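4-alpha-glucanotransferase (Aquifex aeolicus, PDB 1TZ7) belongs to the 4-alpha-glucanotransferase family, as an amylomaltase or disproportionating enzyme, and is built round a barrel of eight parallel strands with helical additions. Local coordinates at residues 136-139 with 140-143; 190-193 with 194-198; 198-201 with 202-206. All coordinates share one frame; numbering follows the deposited sequence.

Contact 1. Residues 136-139 with 140-143; sequences RRFE and LLED
Arg137 and Leu140 meet at both backbone and side chain. The amide of Leu140 gives a weak hydrogen bond to Arg137 O (3.3 Å from N to O). Beside it, CD1 of Leu140 packs on CG of Arg137 at 3.5 Å and on CD at an equal distance. The Arg137 chain, with CG anti to the backbone N (chi1 -166°), bends at its second and third torsions and runs alongside Leu140, so that the methyl carbon CD1 lies at the edge of the guanidinium, in its plane.

The next two carbonyls are each shared by two amides. Phe138 O takes Leu141 N and Glu142 N, both at 3.2 Å, and Glu139 O takes Glu142 N and Asp143 N, the latter at 3.4 Å. All four bonds are weak: the Leu141 bond bends to 123°, whereas that of Asp143 to Glu139 O is straighter, at 156°. Glu142 N therefore divides its hydrogen between two acceptors. This mixture of i to i+3 and i to i+4 bonding marks the opening turn of an alpha-helix, that of residues 138-147.

On another side of the turn, CD1 of the Phe138 ring meets CD2 of Leu141 at 4.1 Å, the two side chains lying side by side. Leu141 is buried, with Tyr196, Val199, Phe200 and Phe203 of helix 192-218 against it. OD1 of Asp143 stands 3.3 Å from the backbone carbonyl oxygen of Glu139, but both are acceptors and form no bond; the carboxylate of Glu142 is probably held through OE1 by a hydrogen bond with the hydroxyl of Tyr196.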
ATOM      1  N   ARG A 136      20.861  22.000   9.337  1.00 56.42           N
ATOM      2  CA  ARG A 136      21.085  23.173  10.165  1.00 62.96           C
ATOM      3  C   ARG A 136      20.365  23.022  11.499  1.00 60.98           C
ATOM      4  O   ARG A 136      20.957  23.202  12.563  1.00 61.08           O
ATOM      5  CB  ARG A 136      20.549  24.417   9.437  1.00 64.14           C
ATOM      6  CG  ARG A 136      21.626  25.313   8.830  1.00 67.34           C
ATOM      7  CD  ARG A 136      21.180  26.040   7.553  1.00 72.38           C
ATOM      8  NE  ARG A 136      21.492  27.471   7.585  1.00 76.80           N
ATOM      9  CZ  ARG A 136      21.033  28.363   6.702  1.00 77.66           C
ATOM     10  NH1 ARG A 136      21.372  29.643   6.814  1.00 69.04           N
ATOM     11  NH2 ARG A 136      20.236  27.977   5.707  1.00 74.98           N
ATOM     12  N   ARG A 137      19.078  22.692  11.427  1.00 59.38           N
ATOM     13  CA  ARG A 137      18.243  22.555  12.610  1.00 59.29           C
ATOM     14  C   ARG A 137      18.204  21.093  13.070  1.00 57.04           C
ATOM     15  O   ARG A 137      17.183  20.416  12.936  1.00 58.39           O
ATOM     16  CB  ARG A 137      16.826  23.051  12.301  1.00 60.42           C
ATOM     17  CG  ARG A 137      15.957  23.277  13.530  1.00 67.21           C
ATOM     18  CD  ARG A 137      15.227  24.630  13.548  1.00 71.91           C
ATOM     19  NE  ARG A 137      14.652  24.977  12.239  1.00 77.06           N
ATOM     20  CZ  ARG A 137      15.182  25.865  11.384  1.00 79.96           C
ATOM     21  NH1 ARG A 137      14.581  26.107  10.224  1.00 77.58           N
ATOM     22  NH2 ARG A 137      16.310  26.508  11.687  1.00 81.65           N
ATOM     23  N   PHE A 138      19.324  20.618  13.614  1.00 57.59           N
ATOM     24  CA  PHE A 138      19.483  19.198  13.955  1.00 58.51           C
ATOM     25  C   PHE A 138      18.735  18.834  15.238  1.00 57.23           C
ATOM     26  O   PHE A 138      18.503  17.659  15.513  1.00 54.69           O
ATOM     27  CB  PHE A 138      20.969  18.849  14.111  1.00 59.23           C
ATOM     28  CG  PHE A 138      21.679  18.631  12.808  1.00 58.93           C
ATOM     29  CD1 PHE A 138      21.763  17.359  12.249  1.00 67.33           C
ATOM     30  CD2 PHE A 138      22.265  19.695  12.135  1.00 61.93           C
ATOM     31  CE1 PHE A 138      22.420  17.157  11.043  1.00 69.79           C
ATOM     32  CE2 PHE A 138      22.923  19.496  10.929  1.00 67.03           C
ATOM     33  CZ  PHE A 138      23.000  18.226  10.384  1.00 70.32           C
ATOM     34  N   GLU A 139      18.371  19.846  16.020  1.00 57.50           N
ATOM     35  CA  GLU A 139      17.564  19.639  17.223  1.00 57.27           C
ATOM     36  C   GLU A 139      16.171  19.092  16.878  1.00 55.27           C
ATOM     37  O   GLU A 139      15.610  18.290  17.624  1.00 51.19           O
ATOM     38  CB  GLU A 139      17.436  20.948  18.017  1.00 57.09           C
ATOM     39  CG  GLU A 139      16.820  22.106  17.229  1.00 58.57           C
ATOM     40  CD  GLU A 139      17.301  23.471  17.711  1.00 70.91           C
ATOM     41  OE1 GLU A 139      17.858  23.554  18.831  1.00 70.57           O
ATOM     42  OE2 GLU A 139      17.122  24.460  16.966  1.00 75.79           O
ATOM     43  N   LEU A 140      15.623  19.534  15.746  1.00 53.32           N
ATOM     44  CA  LEU A 140      14.328  19.031  15.270  1.00 52.90           C
ATOM     45  C   LEU A 140      14.425  17.590  14.790  1.00 49.07           C
ATOM     46  O   LEU A 140      13.444  16.847  14.830  1.00 48.19           O
ATOM     47  CB  LEU A 140      13.763  19.940  14.156  1.00 54.00           C
ATOM     48  CG  LEU A 140      12.671  20.841  14.747  1.00 58.65           C
ATOM     49  CD1 LEU A 140      12.704  22.284  14.316  1.00 62.83           C
ATOM     50  CD2 LEU A 140      11.277  20.229  14.744  1.00 75.88           C
ATOM     51  N   LEU A 141      15.612  17.200  14.343  1.00 45.35           N
ATOM     52  CA  LEU A 141      15.874  15.819  13.952  1.00 44.33           C
ATOM     53  C   LEU A 141      15.920  14.894  15.172  1.00 45.23           C
ATOM     54  O   LEU A 141      15.543  13.728  15.087  1.00 36.73           O
ATOM     55  CB  LEU A 141      17.197  15.727  13.175  1.00 42.70           C
ATOM     56  CG  LEU A 141      17.091  15.272  11.719  1.00 53.23           C
ATOM     57  CD1 LEU A 141      16.195  16.211  10.911  1.00 50.20           C
ATOM     58  CD2 LEU A 141      18.474  15.180  11.093  1.00 32.97           C
ATOM     59  N   GLU A 142      16.382  15.424  16.304  1.00 43.65           N
ATOM     60  CA  GLU A 142      16.548  14.620  17.522  1.00 45.32           C
ATOM     61  C   GLU A 142      15.194  14.292  18.162  1.00 38.59           C
ATOM     62  O   GLU A 142      15.000  13.202  18.696  1.00 33.19           O
ATOM     63  CB  GLU A 142      17.445  15.354  18.532  1.00 50.61           C
ATOM     64  CG  GLU A 142      18.470  14.458  19.216  1.00 61.98           C
ATOM     65  CD  GLU A 142      19.501  13.900  18.247  1.00 60.19           C
ATOM     66  OE1 GLU A 142      19.602  12.659  18.133  1.00 47.70           O
ATOM     67  OE2 GLU A 142      20.209  14.703  17.601  1.00 63.67           O
ATOM     68  N   ASP A 143      14.263  15.242  18.099  1.00 38.24           N
ATOM     69  CA  ASP A 143      12.896  15.016  18.583  1.00 45.40           C
ATOM     70  C   ASP A 143      12.177  13.999  17.702  1.00 44.30           C
ATOM     71  O   ASP A 143      11.416  13.166  18.191  1.00 38.10           O
ATOM     72  CB  ASP A 143      12.109  16.333  18.602  1.00 48.40           C
ATOM     73  CG  ASP A 143      12.587  17.287  19.691  1.00 59.72           C
ATOM     74  OD1 ASP A 143      13.773  17.207  20.079  1.00 63.91           O
ATOM     75  OD2 ASP A 143      11.847  18.145  20.213  1.00 72.32           O
TER

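Contact 2. Residues 190-193 with 194-198; sequences KLKG and RFYFH
Lys192 and Tyr196, one helical turn apart, form the main side-chain pair here. CG of the lysine comes to 4.1 Å from ring atom CD2 of the tyrosine, and the two chains cross at a slant. The same CD2 lies 3.4 Å from Lys192 O, which sits at the edge of the tyrosine ring, near its plane. Lys192 has CG anti to its backbone N (chi1 -170°), and its aliphatic part stays extended as far as CD before bending at the third and fourth torsions.

Lys192 O is also an acceptor for Tyr196 N at 3.1 Å, with the donor tilted 27° out of the carbonyl plane. Two further bonds of the same i to i+4 kind flank it. Phe195 N reaches Leu191 O at 2.8 Å, nearly along the C=O axis, and Phe197 N reaches Gly193 O at 3.2 Å with a more bent N-H...O angle of 141°. Beyond the backbone, CB of Arg194 rests 3.6 Å from Leu191 O, while Phe195 lays its CD2 over one face of the Tyr196 ring, offset toward the rim.

Partners farther out fix the ends of these groups. The hydroxyl of Tyr196 has its probable partner, Glu142, on helix 138-147, whose Leu145 also touches the Tyr196 side chain. Arg194 carries a salt bridge from NH2 to Glu129 and a long, weak ion pair to Glu163. Phe195 touches Leu145 as well, and Ala156 of helix 149-165.

Leu191 itself has just left the helical conformation of helix 181-190, and it occupies the N-cap position of the next. The arrangement is thus that of two successive helices joined through a single residue, with the first turn of helix 192-218 starting at the break.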
ATOM      1  N   LYS A 190      31.066   5.652  13.293  1.00 36.29           N
ATOM      2  CA  LYS A 190      31.829   5.766  12.048  1.00 41.23           C
ATOM      3  C   LYS A 190      30.990   6.430  10.953  1.00 39.01           C
ATOM      4  O   LYS A 190      31.418   7.401  10.331  1.00 34.04           O
ATOM      5  CB  LYS A 190      32.284   4.375  11.584  1.00 44.30           C
ATOM      6  CG  LYS A 190      33.216   4.385  10.375  1.00 49.04           C
ATOM      7  CD  LYS A 190      33.260   3.016   9.699  1.00 51.67           C
ATOM      8  CE  LYS A 190      34.163   3.023   8.474  1.00 61.25           C
ATOM      9  NZ  LYS A 190      33.804   1.946   7.508  1.00 60.83           N
ATOM     10  N   LEU A 191      29.791   5.899  10.729  1.00 42.41           N
ATOM     11  CA  LEU A 191      28.917   6.391   9.667  1.00 39.31           C
ATOM     12  C   LEU A 191      27.877   7.365  10.226  1.00 33.82           C
ATOM     13  O   LEU A 191      26.731   7.374   9.791  1.00 28.01           O
ATOM     14  CB  LEU A 191      28.214   5.219   8.975  1.00 40.29           C
ATOM     15  CG  LEU A 191      29.110   4.067   8.516  1.00 40.39           C
ATOM     16  CD1 LEU A 191      28.270   2.879   8.095  1.00 42.65           C
ATOM     17  CD2 LEU A 191      30.018   4.510   7.385  1.00 42.06           C
ATOM     18  N   LYS A 192      28.294   8.189  11.188  1.00 21.15           N
ATOM     19  CA  LYS A 192      27.372   9.065  11.915  1.00 27.64           C
ATOM     20  C   LYS A 192      26.711  10.070  10.979  1.00 22.56           C
ATOM     21  O   LYS A 192      25.510  10.309  11.062  1.00 27.76           O
ATOM     22  CB  LYS A 192      28.117   9.809  13.033  1.00 35.72           C
ATOM     23  CG  LYS A 192      27.205  10.569  13.994  1.00 42.28           C
ATOM     24  CD  LYS A 192      28.003  11.219  15.126  1.00 69.95           C
ATOM     25  CE  LYS A 192      28.811  12.424  14.633  1.00 72.56           C
ATOM     26  NZ  LYS A 192      30.264  12.107  14.482  1.00 28.96           N
ATOM     27  N   GLY A 193      27.505  10.658  10.092  1.00 26.09           N
ATOM     28  CA  GLY A 193      26.999  11.621   9.131  1.00 30.12           C
ATOM     29  C   GLY A 193      26.006  11.003   8.166  1.00 30.49           C
ATOM     30  O   GLY A 193      25.004  11.620   7.814  1.00 30.99           O
ATOM     31  N   ARG A 194      26.290   9.779   7.738  1.00 28.87           N
ATOM     32  CA  ARG A 194      25.416   9.061   6.812  1.00 32.07           C
ATOM     33  C   ARG A 194      24.135   8.606   7.516  1.00 30.46           C
ATOM     34  O   ARG A 194      23.053   8.605   6.924  1.00 25.25           O
ATOM     35  CB  ARG A 194      26.145   7.847   6.229  1.00 33.50           C
ATOM     36  CG  ARG A 194      27.245   8.202   5.247  1.00 34.29           C
ATOM     37  CD  ARG A 194      26.749   8.473   3.843  1.00 43.77           C
ATOM     38  NE  ARG A 194      26.352   9.869   3.659  1.00 45.15           N
ATOM     39  CZ  ARG A 194      25.345  10.272   2.881  1.00 34.33           C
ATOM     40  NH1 ARG A 194      24.615   9.387   2.205  1.00 22.08           N
ATOM     41  NH2 ARG A 194      25.066  11.567   2.780  1.00 44.49           N
ATOM     42  N   PHE A 195      24.269   8.218   8.780  1.00 25.16           N
ATOM     43  CA  PHE A 195      23.125   7.837   9.599  1.00 28.84           C
ATOM     44  C   PHE A 195      22.111   8.972   9.633  1.00 30.95           C
ATOM     45  O   PHE A 195      20.922   8.758   9.411  1.00 21.66           O
ATOM     46  CB  PHE A 195      23.588   7.485  11.025  1.00 30.34           C
ATOM     47  CG  PHE A 195      22.467   7.406  12.035  1.00 27.17           C
ATOM     48  CD1 PHE A 195      21.710   6.248  12.166  1.00 26.76           C
ATOM     49  CD2 PHE A 195      22.182   8.486  12.863  1.00 32.50           C
ATOM     50  CE1 PHE A 195      20.687   6.173  13.098  1.00 32.20           C
ATOM     51  CE2 PHE A 195      21.158   8.413  13.797  1.00 39.10           C
ATOM     52  CZ  PHE A 195      20.412   7.259  13.912  1.00 29.59           C
ATOM     53  N   TYR A 196      22.593  10.181   9.891  1.00 25.55           N
ATOM     54  CA  TYR A 196      21.716  11.324  10.102  1.00 30.67           C
ATOM     55  C   TYR A 196      21.128  11.854   8.789  1.00 31.65           C
ATOM     56  O   TYR A 196      20.096  12.523   8.796  1.00 31.56           O
ATOM     57  CB  TYR A 196      22.459  12.442  10.839  1.00 34.14           C
ATOM     58  CG  TYR A 196      22.326  12.361  12.344  1.00 29.53           C
ATOM     59  CD1 TYR A 196      21.118  12.650  12.970  1.00 41.40           C
ATOM     60  CD2 TYR A 196      23.402  11.986  13.139  1.00 44.25           C
ATOM     61  CE1 TYR A 196      20.986  12.574  14.351  1.00 47.74           C
ATOM     62  CE2 TYR A 196      23.281  11.907  14.522  1.00 50.51           C
ATOM     63  CZ  TYR A 196      22.070  12.203  15.120  1.00 53.31           C
ATOM     64  OH  TYR A 196      21.942  12.126  16.486  1.00 57.96           O
ATOM     65  N   PHE A 197      21.782  11.553   7.665  1.00 28.90           N
ATOM     66  CA  PHE A 197      21.209  11.866   6.356  1.00 25.44           C
ATOM     67  C   PHE A 197      19.933  11.069   6.145  1.00 24.21           C
ATOM     68  O   PHE A 197      18.959  11.579   5.611  1.00 19.16           O
ATOM     69  CB  PHE A 197      22.201  11.562   5.221  1.00 29.23           C
ATOM     70  CG  PHE A 197      21.556  11.507   3.852  1.00 27.41           C
ATOM     71  CD1 PHE A 197      21.230  12.678   3.173  1.00 22.54           C
ATOM     72  CD2 PHE A 197      21.260  10.285   3.252  1.00 31.70           C
ATOM     73  CE1 PHE A 197      20.627  12.631   1.912  1.00 26.97           C
ATOM     74  CE2 PHE A 197      20.657  10.235   1.993  1.00 32.31           C
ATOM     75  CZ  PHE A 197      20.342  11.411   1.327  1.00 26.90           C
ATOM     76  N   HIS A 198      19.948   9.813   6.571  1.00 25.90           N
ATOM     77  CA  HIS A 198      18.825   8.918   6.342  1.00 27.70           C
ATOM     78  C   HIS A 198      17.663   9.181   7.286  1.00 24.21           C
ATOM     79  O   HIS A 198      16.512   8.958   6.926  1.00 21.71           O
ATOM     80  CB  HIS A 198      19.282   7.467   6.413  1.00 27.16           C
ATOM     81  CG  HIS A 198      20.125   7.068   5.252  1.00 35.44           C
ATOM     82  ND1 HIS A 198      19.670   7.135   3.954  1.00 37.33           N
ATOM     83  CD2 HIS A 198      21.408   6.645   5.181  1.00 41.38           C
ATOM     84  CE1 HIS A 198      20.629   6.750   3.134  1.00 47.74           C
ATOM     85  NE2 HIS A 198      21.695   6.447   3.853  1.00 36.34           N
TER

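Contact 3. Residues 198-201 with 202-206; sequences HVFV and QFVFF
Gln202 folds back along the helix toward His198 and Val199, one turn earlier. Its CB lies 3.6 Å from Val199 O, and CG comes to 3.4 Å from His198 O. CG stands anti to the carbonyl carbon (chi1 -70°), and the further bend at the second torsion turns NE2 to the side of His198 O, too far for a direct bond, where a water bridges them. NE2 donates to this water at 2.7 Å, and the water in turn donates to His198 O at the same distance. The other amide atom, OE1, accepts from Gly86 N, which leaves both ends of this buried amide satisfied and fixes its rotation. His198 O thus has two donors, the water and Gln202 N, the latter a weak bond of 3.3 Å.

The next three amides make firmer bonds: Phe203 N to Val199 O at 2.7 Å, then Val204 N to Phe200 O and Phe205 N to Val201 O. Besides the second of these, Val204 meets Phe200 through its side chain. With chi1 at 165° the Phe200 ring stands out across the helix, and CG2 of Val204, one turn on, meets its face, 4.0 Å from the ring centroid and 20° off the normal, a CH-pi contact whose closest ring atom is CZ.

Around this buried part of helix 192-218, the Phe200 ring meets Phe132 and Phe135, and the Phe203 ring packs edge-to-face with Phe144 of helix 138-147. Helix 149-165 lies against His198, Val199 and Gln202 through Met159, Ala156, Trp151 and Leu152, while the loops carrying Tyr88 and Ile91 cover Val201 and Val204.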
ATOM      1  N   HIS A 198      19.948   9.813   6.571  1.00 25.90           N
ATOM      2  CA  HIS A 198      18.825   8.918   6.342  1.00 27.70           C
ATOM      3  C   HIS A 198      17.663   9.181   7.286  1.00 24.21           C
ATOM      4  O   HIS A 198      16.512   8.958   6.926  1.00 21.71           O
ATOM      5  CB  HIS A 198      19.282   7.467   6.413  1.00 27.16           C
ATOM      6  CG  HIS A 198      20.125   7.068   5.252  1.00 35.44           C
ATOM      7  ND1 HIS A 198      19.670   7.135   3.954  1.00 37.33           N
ATOM      8  CD2 HIS A 198      21.408   6.645   5.181  1.00 41.38           C
ATOM      9  CE1 HIS A 198      20.629   6.750   3.134  1.00 47.74           C
ATOM     10  NE2 HIS A 198      21.695   6.447   3.853  1.00 36.34           N
ATOM     11  N   VAL A 199      17.952   9.674   8.490  1.00 25.97           N
ATOM     12  CA  VAL A 199      16.872  10.132   9.375  1.00 32.51           C
ATOM     13  C   VAL A 199      16.291  11.449   8.852  1.00 19.06           C
ATOM     14  O   VAL A 199      15.095  11.670   8.924  1.00 21.97           O
ATOM     15  CB  VAL A 199      17.327  10.292  10.893  1.00 33.69           C
ATOM     16  CG1 VAL A 199      18.439   9.318  11.242  1.00 24.42           C
ATOM     17  CG2 VAL A 199      17.733  11.712  11.195  1.00 38.25           C
ATOM     18  N   PHE A 200      17.159  12.306   8.306  1.00 19.86           N
ATOM     19  CA  PHE A 200      16.727  13.572   7.697  1.00 19.15           C
ATOM     20  C   PHE A 200      15.755  13.330   6.545  1.00 27.31           C
ATOM     21  O   PHE A 200      14.767  14.040   6.406  1.00 25.56           O
ATOM     22  CB  PHE A 200      17.943  14.370   7.194  1.00 27.37           C
ATOM     23  CG  PHE A 200      17.588  15.489   6.241  1.00 25.67           C
ATOM     24  CD1 PHE A 200      17.099  16.698   6.718  1.00 31.93           C
ATOM     25  CD2 PHE A 200      17.746  15.329   4.866  1.00 28.10           C
ATOM     26  CE1 PHE A 200      16.771  17.729   5.841  1.00 22.02           C
ATOM     27  CE2 PHE A 200      17.419  16.356   3.990  1.00 27.45           C
ATOM     28  CZ  PHE A 200      16.932  17.555   4.479  1.00 21.59           C
ATOM     29  N   VAL A 201      16.042  12.324   5.723  1.00 25.06           N
ATOM     30  CA  VAL A 201      15.162  11.972   4.607  1.00 23.53           C
ATOM     31  C   VAL A 201      13.790  11.515   5.126  1.00 24.85           C
ATOM     32  O   VAL A 201      12.754  11.908   4.597  1.00 17.85           O
ATOM     33  CB  VAL A 201      15.788  10.851   3.714  1.00 23.81           C
ATOM     34  CG1 VAL A 201      14.755  10.286   2.745  1.00 27.26           C
ATOM     35  CG2 VAL A 201      16.987  11.389   2.954  1.00 25.64           C
ATOM     36  N   GLN A 202      13.800  10.691   6.168  1.00 22.53           N
ATOM     37  CA  GLN A 202      12.563  10.226   6.790  1.00 26.08           C
ATOM     38  C   GLN A 202      11.820  11.375   7.473  1.00 21.89           C
ATOM     39  O   GLN A 202      10.601  11.447   7.424  1.00 24.01           O
ATOM     40  CB  GLN A 202      12.863   9.122   7.802  1.00 23.87           C
ATOM     41  CG  GLN A 202      13.300   7.815   7.169  1.00 26.66           C
ATOM     42  CD  GLN A 202      12.334   7.337   6.117  1.00 26.63           C
ATOM     43  OE1 GLN A 202      11.169   7.109   6.406  1.00 25.02           O
ATOM     44  NE2 GLN A 202      12.812   7.196   4.889  1.00 23.60           N
ATOM     45  N   PHE A 203      12.571  12.265   8.107  1.00 20.96           N
ATOM     46  CA  PHE A 203      12.010  13.474   8.712  1.00 21.66           C
ATOM     47  C   PHE A 203      11.220  14.280   7.670  1.00 27.06           C
ATOM     48  O   PHE A 203      10.056  14.626   7.886  1.00 25.33           O
ATOM     49  CB  PHE A 203      13.140  14.328   9.301  1.00 22.10           C
ATOM     50  CG  PHE A 203      12.697  15.686   9.790  1.00 31.43           C
ATOM     51  CD1 PHE A 203      13.000  16.836   9.064  1.00 36.68           C
ATOM     52  CD2 PHE A 203      11.997  15.819  10.980  1.00 39.30           C
ATOM     53  CE1 PHE A 203      12.603  18.092   9.519  1.00 34.20           C
ATOM     54  CE2 PHE A 203      11.597  17.079  11.436  1.00 37.05           C
ATOM     55  CZ  PHE A 203      11.900  18.208  10.702  1.00 34.13           C
ATOM     56  N   VAL A 204      11.857  14.560   6.539  1.00 24.81           N
ATOM     57  CA  VAL A 204      11.228  15.339   5.479  1.00 22.74           C
ATOM     58  C   VAL A 204       9.946  14.668   4.999  1.00 22.89           C
ATOM     59  O   VAL A 204       8.943  15.335   4.771  1.00 22.17           O
ATOM     60  CB  VAL A 204      12.182  15.537   4.270  1.00 29.29           C
ATOM     61  CG1 VAL A 204      11.435  16.168   3.089  1.00 29.02           C
ATOM     62  CG2 VAL A 204      13.376  16.400   4.668  1.00 31.07           C
ATOM     63  N   PHE A 205       9.984  13.343   4.849  1.00 25.94           N
ATOM     64  CA  PHE A 205       8.833  12.605   4.336  1.00 26.64           C
ATOM     65  C   PHE A 205       7.659  12.676   5.305  1.00 30.08           C
ATOM     66  O   PHE A 205       6.535  12.971   4.909  1.00 25.30           O
ATOM     67  CB  PHE A 205       9.189  11.137   4.077  1.00 22.04           C
ATOM     68  CG  PHE A 205       8.009  10.298   3.656  1.00 21.38           C
ATOM     69  CD1 PHE A 205       7.748  10.067   2.310  1.00 19.75           C
ATOM     70  CD2 PHE A 205       7.146   9.759   4.607  1.00 24.42           C
ATOM     71  CE1 PHE A 205       6.655   9.307   1.918  1.00 30.74           C
ATOM     72  CE2 PHE A 205       6.056   8.999   4.220  1.00 25.99           C
ATOM     73  CZ  PHE A 205       5.811   8.771   2.871  1.00 31.94           C
ATOM     74  N   PHE A 206       7.932  12.393   6.576  1.00 25.66           N
ATOM     75  CA  PHE A 206       6.884  12.232   7.568  1.00 26.08           C
ATOM     76  C   PHE A 206       6.264  13.579   7.945  1.00 21.92           C
ATOM     77  O   PHE A 206       5.090  13.652   8.292  1.00 24.57           O
ATOM     78  CB  PHE A 206       7.434  11.526   8.818  1.00 25.92           C
ATOM     79  CG  PHE A 206       7.357  10.018   8.747  1.00 34.00           C
ATOM     80  CD1 PHE A 206       8.333   9.286   8.069  1.00 25.36           C
ATOM     81  CD2 PHE A 206       6.312   9.333   9.350  1.00 31.85           C
ATOM     82  CE1 PHE A 206       8.261   7.898   8.001  1.00 29.35           C
ATOM     83  CE2 PHE A 206       6.241   7.946   9.284  1.00 48.08           C
ATOM     84  CZ  PHE A 206       7.217   7.231   8.606  1.00 32.11           C
TER
HETATM   85  O   HOH W   1      15.471   7.532   4.861  1.00 51.10           O

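All three contacts fall in the chain between the parallel barrel strands 60-62 and 222-227, within a group of helices. Contact 1 comes first, on helix 138-147; contacts 2 and 3 follow on helix 192-218, sharing His198, with centres about 12 Å apart. Contact 1 lies about 14 Å from contact 2 and about 11 Å from contact 3, centre to centre, and touches both: Glu142 OE1 is 2.9 Å from Tyr196 OH, and Leu141 CD2 is 3.5 Å from Val199 CG2. The centres of contacts 1 and 2 are about 29 and 28 Å from the chain centre, that of contact 3 only about 19 Å, so helix 192-218 runs inward from the periphery before the chain enters strand 222-227.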